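Local coordinates for putative oxidoreductase (PDB 3EOF), which binds flavin mononucleotide and probably acts as an FMN-dependent oxidoreductase of the nitroreductase family, at residues 75-87 / 97-110. Sequence-based numbering, arbitrary orientation.
Sequences LTFCADFRRFCKY and YGNLMSFLNAAMDT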
loop_
_atom_site.group_PDB
_atom_site.type_symbol
_atom_site.label_atom_id
_atom_site.label_comp_id
_atom_site.label_asym_id
_atom_site.label_seq_id
_atom_site.Cartn_x
_atom_site.Cartn_y
_atom_site.Cartn_z
ATOM N N LEU A 75 3.518 -5.694 14.556
ATOM C CA LEU A 75 4.408 -5.661 13.406
ATOM C C LEU A 75 4.455 -4.292 12.835
ATOM O O LEU A 75 3.417 -3.768 12.481
ATOM C CB LEU A 75 3.908 -6.583 12.318
ATOM C CG LEU A 75 3.801 -8.065 12.632
ATOM C CD1 LEU A 75 3.164 -8.723 11.422
ATOM C CD2 LEU A 75 5.179 -8.687 12.964
ATOM N N THR A 76 5.655 -3.700 12.805
ATOM C CA THR A 76 5.897 -2.386 12.200
ATOM C C THR A 76 6.502 -2.632 10.825
ATOM O O THR A 76 7.653 -3.084 10.723
ATOM C CB THR A 76 6.805 -1.506 13.074
ATOM O OG1 THR A 76 6.211 -1.351 14.374
ATOM C CG2 THR A 76 7.019 -0.126 12.435
ATOM N N PHE A 77 5.691 -2.399 9.780
ATOM C CA PHE A 77 6.128 -2.495 8.384
ATOM C C PHE A 77 6.838 -1.195 7.957
ATOM O O PHE A 77 6.239 -0.124 7.888
ATOM C CB PHE A 77 4.942 -2.792 7.492
ATOM C CG PHE A 77 4.312 -4.117 7.774
ATOM C CD1 PHE A 77 3.289 -4.232 8.710
ATOM C CD2 PHE A 77 4.735 -5.248 7.105
ATOM C CE1 PHE A 77 2.707 -5.425 8.970
ATOM C CE2 PHE A 77 4.165 -6.445 7.359
ATOM C CZ PHE A 77 3.129 -6.538 8.319
ATOM N N CYS A 78 8.129 -1.315 7.661
ATOM C CA CYS A 78 8.964 -0.192 7.284
ATOM C C CYS A 78 9.426 -0.185 5.827
ATOM O O CYS A 78 9.860 -1.229 5.294
ATOM C CB CYS A 78 10.226 -0.205 8.149
ATOM S SG CYS A 78 9.871 -0.240 9.882
ATOM N N ALA A 79 9.306 0.993 5.212
ATOM C CA ALA A 79 9.874 1.283 3.900
ATOM C C ALA A 79 11.378 1.168 4.168
ATOM O O ALA A 79 11.851 1.693 5.139
ATOM C CB ALA A 79 9.498 2.700 3.465
ATOM N N ASP A 80 12.120 0.460 3.334
ATOM C CA ASP A 80 13.550 0.255 3.595
ATOM C C ASP A 80 14.324 0.235 2.291
ATOM O O ASP A 80 14.229 -0.714 1.501
ATOM C CB ASP A 80 13.727 -1.057 4.363
ATOM C CG ASP A 80 15.159 -1.350 4.798
ATOM O OD1 ASP A 80 16.092 -0.924 4.125
ATOM O OD2 ASP A 80 15.335 -2.077 5.811
ATOM N N PHE A 81 15.029 1.330 2.050
ATOM C CA PHE A 81 16.003 1.418 0.949
ATOM C C PHE A 81 17.427 1.233 1.489
ATOM O O PHE A 81 18.374 1.087 0.711
ATOM C CB PHE A 81 15.886 2.732 0.145
ATOM C CG PHE A 81 15.393 2.520 -1.242
ATOM C CD1 PHE A 81 16.220 1.892 -2.163
ATOM C CD2 PHE A 81 14.169 2.971 -1.650
ATOM C CE1 PHE A 81 15.810 1.692 -3.475
ATOM C CE2 PHE A 81 13.760 2.797 -2.952
ATOM C CZ PHE A 81 14.577 2.139 -3.864
ATOM N N ARG A 82 17.553 1.163 2.816
ATOM C CA ARG A 82 18.837 1.025 3.463
ATOM C C ARG A 82 19.511 -0.286 3.122
ATOM O O ARG A 82 20.709 -0.313 2.793
ATOM C CB ARG A 82 18.694 1.101 4.975
ATOM C CG ARG A 82 20.050 1.002 5.681
ATOM C CD ARG A 82 19.901 1.289 7.122
ATOM N NE ARG A 82 21.199 1.440 7.755
ATOM C CZ ARG A 82 21.850 2.590 7.872
ATOM N NH1 ARG A 82 21.353 3.719 7.380
ATOM N NH2 ARG A 82 23.028 2.599 8.460
ATOM N N ARG A 83 18.782 -1.384 3.277
ATOM C CA ARG A 83 19.355 -2.680 2.938
ATOM C C ARG A 83 19.864 -2.686 1.490
ATOM O O ARG A 83 21.008 -3.097 1.218
ATOM C CB ARG A 83 18.369 -3.804 3.212
ATOM C CG ARG A 83 18.908 -5.199 2.876
ATOM C CD ARG A 83 17.921 -6.255 3.294
ATOM N NE ARG A 83 16.669 -5.955 2.679
ATOM C CZ ARG A 83 15.533 -5.578 3.271
ATOM N NH1 ARG A 83 15.333 -5.574 4.568
ATOM N NH2 ARG A 83 14.520 -5.300 2.483
ATOM N N PHE A 84 19.054 -2.222 0.549
ATOM C CA PHE A 84 19.516 -2.162 -0.838
ATOM C C PHE A 84 20.730 -1.243 -1.019
ATOM O O PHE A 84 21.638 -1.576 -1.739
ATOM C CB PHE A 84 18.410 -1.716 -1.804
ATOM C CG PHE A 84 18.772 -1.949 -3.229
ATOM C CD1 PHE A 84 18.846 -3.245 -3.712
ATOM C CD2 PHE A 84 19.103 -0.887 -4.063
ATOM C CE1 PHE A 84 19.222 -3.515 -5.032
ATOM C CE2 PHE A 84 19.468 -1.125 -5.373
ATOM C CZ PHE A 84 19.544 -2.451 -5.862
ATOM N N CYS A 85 20.764 -0.070 -0.373
ATOM C CA CYS A 85 21.909 0.796 -0.542
ATOM C C CYS A 85 23.147 0.216 0.037
ATOM O O CYS A 85 24.222 0.487 -0.483
ATOM C CB CYS A 85 21.677 2.184 0.048
ATOM S SG CYS A 85 20.387 3.019 -0.863
ATOM N N LYS A 86 23.027 -0.545 1.128
ATOM C CA LYS A 86 24.181 -1.174 1.746
ATOM C C LYS A 86 24.683 -2.223 0.752
ATOM O O LYS A 86 25.855 -2.378 0.553
ATOM C CB LYS A 86 23.857 -1.712 3.160
ATOM C CG LYS A 86 24.129 -0.678 4.299
ATOM C CD LYS A 86 23.757 -1.204 5.723
ATOM C CE LYS A 86 24.769 -0.808 6.771
ATOM N NZ LYS A 86 25.162 0.615 6.789
ATOM N N TYR A 87 23.763 -2.910 0.098
ATOM C CA TYR A 87 24.112 -3.884 -0.944
ATOM C C TYR A 87 24.875 -3.175 -2.080
ATOM O O TYR A 87 25.891 -3.658 -2.534
ATOM C CB TYR A 87 22.839 -4.537 -1.461
ATOM C CG TYR A 87 23.010 -5.568 -2.577
ATOM C CD1 TYR A 87 24.071 -6.448 -2.585
ATOM C CD2 TYR A 87 22.041 -5.697 -3.578
ATOM C CE1 TYR A 87 24.206 -7.417 -3.605
ATOM C CE2 TYR A 87 22.179 -6.668 -4.616
ATOM C CZ TYR A 87 23.248 -7.523 -4.608
ATOM O OH TYR A 87 23.407 -8.506 -5.612
ATOM N N TYR A 97 18.696 6.830 -3.940
ATOM C CA TYR A 97 17.378 6.551 -3.378
ATOM C C TYR A 97 16.976 7.407 -2.179
ATOM O O TYR A 97 15.944 7.184 -1.587
ATOM C CB TYR A 97 17.294 5.072 -3.070
ATOM C CG TYR A 97 17.689 4.231 -4.308
ATOM C CD1 TYR A 97 16.889 4.226 -5.441
ATOM C CD2 TYR A 97 18.827 3.433 -4.309
ATOM C CE1 TYR A 97 17.224 3.453 -6.583
ATOM C CE2 TYR A 97 19.182 2.642 -5.454
ATOM C CZ TYR A 97 18.393 2.695 -6.586
ATOM O OH TYR A 97 18.705 1.928 -7.694
ATOM N N GLY A 98 17.738 8.450 -1.911
ATOM C CA GLY A 98 17.432 9.351 -0.824
ATOM C C GLY A 98 16.576 10.473 -1.323
ATOM O O GLY A 98 16.924 11.659 -1.174
ATOM N N ASN A 99 15.426 10.085 -1.867
ATOM C CA ASN A 99 14.490 11.027 -2.459
ATOM C C ASN A 99 13.040 10.567 -2.288
ATOM O O ASN A 99 12.781 9.443 -1.894
ATOM C CB ASN A 99 14.875 11.280 -3.905
ATOM C CG ASN A 99 15.156 10.029 -4.616
ATOM O OD1 ASN A 99 14.245 9.250 -4.859
ATOM N ND2 ASN A 99 16.422 9.802 -4.952
ATOM N N LEU A 100 12.111 11.500 -2.470
ATOM C CA LEU A 100 10.698 11.226 -2.243
ATOM C C LEU A 100 10.158 10.104 -3.116
ATOM O O LEU A 100 9.362 9.280 -2.662
ATOM C CB LEU A 100 9.887 12.500 -2.446
ATOM C CG LEU A 100 8.378 12.410 -2.230
ATOM C CD1 LEU A 100 8.106 12.038 -0.785
ATOM C CD2 LEU A 100 7.713 13.722 -2.629
HETATM N N MSE A 101 10.561 10.094 -4.373
HETATM C CA MSE A 101 10.108 9.079 -5.312
HETATM C C MSE A 101 10.414 7.700 -4.807
HETATM O O MSE A 101 9.563 6.826 -4.855
HETATM C CB MSE A 101 10.795 9.249 -6.656
HETATM C CG MSE A 101 10.351 8.242 -7.722
HETATM SE SE MSE A 101 8.392 8.418 -8.250
HETATM C CE MSE A 101 8.487 7.106 -9.743
ATOM N N SER A 102 11.644 7.524 -4.329
ATOM C CA SER A 102 12.142 6.248 -3.836
ATOM C C SER A 102 11.428 5.899 -2.555
ATOM O O SER A 102 11.124 4.743 -2.321
ATOM C CB SER A 102 13.662 6.302 -3.632
ATOM O OG SER A 102 14.330 6.482 -4.865
ATOM N N PHE A 103 11.170 6.903 -1.710
ATOM C CA PHE A 103 10.383 6.679 -0.504
ATOM C C PHE A 103 9.001 6.170 -0.838
ATOM O O PHE A 103 8.509 5.220 -0.233
ATOM C CB PHE A 103 10.238 7.971 0.372
ATOM C CG PHE A 103 9.127 7.862 1.389
ATOM C CD1 PHE A 103 9.273 7.053 2.521
ATOM C CD2 PHE A 103 7.879 8.452 1.141
ATOM C CE1 PHE A 103 8.215 6.878 3.428
ATOM C CE2 PHE A 103 6.831 8.304 2.055
ATOM C CZ PHE A 103 7.001 7.514 3.198
ATOM N N LEU A 104 8.352 6.784 -1.811
ATOM C CA LEU A 104 7.040 6.318 -2.213
ATOM C C LEU A 104 7.103 4.915 -2.816
ATOM O O LEU A 104 6.218 4.101 -2.576
ATOM C CB LEU A 104 6.366 7.294 -3.171
ATOM C CG LEU A 104 4.968 6.886 -3.654
ATOM C CD1 LEU A 104 3.987 6.700 -2.515
ATOM C CD2 LEU A 104 4.450 7.914 -4.718
ATOM N N ASN A 105 8.122 4.632 -3.602
ATOM C CA ASN A 105 8.280 3.290 -4.160
ATOM C C ASN A 105 8.437 2.245 -3.068
ATOM O O ASN A 105 7.856 1.177 -3.166
ATOM C CB ASN A 105 9.515 3.185 -5.094
ATOM C CG ASN A 105 9.336 3.904 -6.436
ATOM O OD1 ASN A 105 8.216 4.021 -6.917
ATOM N ND2 ASN A 105 10.477 4.396 -7.049
ATOM N N ALA A 106 9.207 2.562 -2.012
ATOM C CA ALA A 106 9.459 1.627 -0.911
ATOM C C ALA A 106 8.178 1.445 -0.125
ATOM O O ALA A 106 7.843 0.318 0.242
ATOM C CB ALA A 106 10.587 2.102 0.001
ATOM N N ALA A 107 7.480 2.567 0.137
ATOM C CA ALA A 107 6.191 2.580 0.843
ATOM C C ALA A 107 5.204 1.629 0.184
ATOM O O ALA A 107 4.496 0.873 0.851
ATOM C CB ALA A 107 5.616 3.945 0.856
HETATM N N MSE A 108 5.110 1.730 -1.114
HETATM C CA MSE A 108 4.223 0.851 -1.853
HETATM C C MSE A 108 4.616 -0.564 -1.697
HETATM O O MSE A 108 3.743 -1.421 -1.591
HETATM C CB MSE A 108 4.172 1.202 -3.324
HETATM C CG MSE A 108 3.551 2.584 -3.546
HETATM SE SE MSE A 108 3.161 3.003 -5.447
HETATM C CE MSE A 108 4.961 3.103 -6.153
ATOM N N ASP A 109 5.910 -0.846 -1.750
ATOM C CA ASP A 109 6.371 -2.241 -1.607
ATOM C C ASP A 109 5.918 -2.758 -0.269
ATOM O O ASP A 109 5.456 -3.867 -0.122
ATOM C CB ASP A 109 7.907 -2.359 -1.688
ATOM C CG ASP A 109 8.429 -2.921 -3.021
ATOM O OD1 ASP A 109 7.771 -2.754 -4.092
ATOM O OD2 ASP A 109 9.569 -3.514 -2.965
ATOM N N THR A 110 6.046 -1.890 0.712
ATOM C CA THR A 110 5.766 -2.196 2.094
ATOM C C THR A 110 4.301 -2.420 2.406
ATOM O O THR A 110 3.981 -3.221 3.279
ATOM C CB THR A 110 6.301 -1.043 2.980
ATOM O OG1 THR A 110 7.677 -0.812 2.664
ATOM C CG2 THR A 110 6.182 -1.346 4.451
#
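The F81 and Y97 rings lie almost parallel in an offset stack, planes 11° apart and centroids 4.3 Å apart, yet the overlap is lopsided: F81 CE1 sits over the Y97 face near CG, while Y97 CB rests over the F81 face, 3.6 Å from its centroid, as a CH-pi contact. The far edge of the F81 ring runs into the first turn of helix 100-110, where CE2 comes within 3.3 Å of S102 O, close to the ring plane. F84 completes an aromatic cluster with its ring edge at Y97 CE2, and C85 SG makes a sulfur-aromatic contact at the Y97 edge, 3.8 Å from Y97 CD2. Further along, strand 75-80 of the antiparallel sheet in this nitroreductase fold packs on the helix, whose D109 touches FMN. Small residues let the two come close: their axes approach to 6.9 Å, with A79 CB against A106 CB at 3.7 Å. T110 divides its branches. CG2, anti to the backbone N, presses on F77 CB, whereas OG1 donates a hydrogen bond to A106 O at 2.7 Å, from above the carbonyl plane. N99 caps the helix, its OD1 accepting hydrogen bonds from both N and OG of S102.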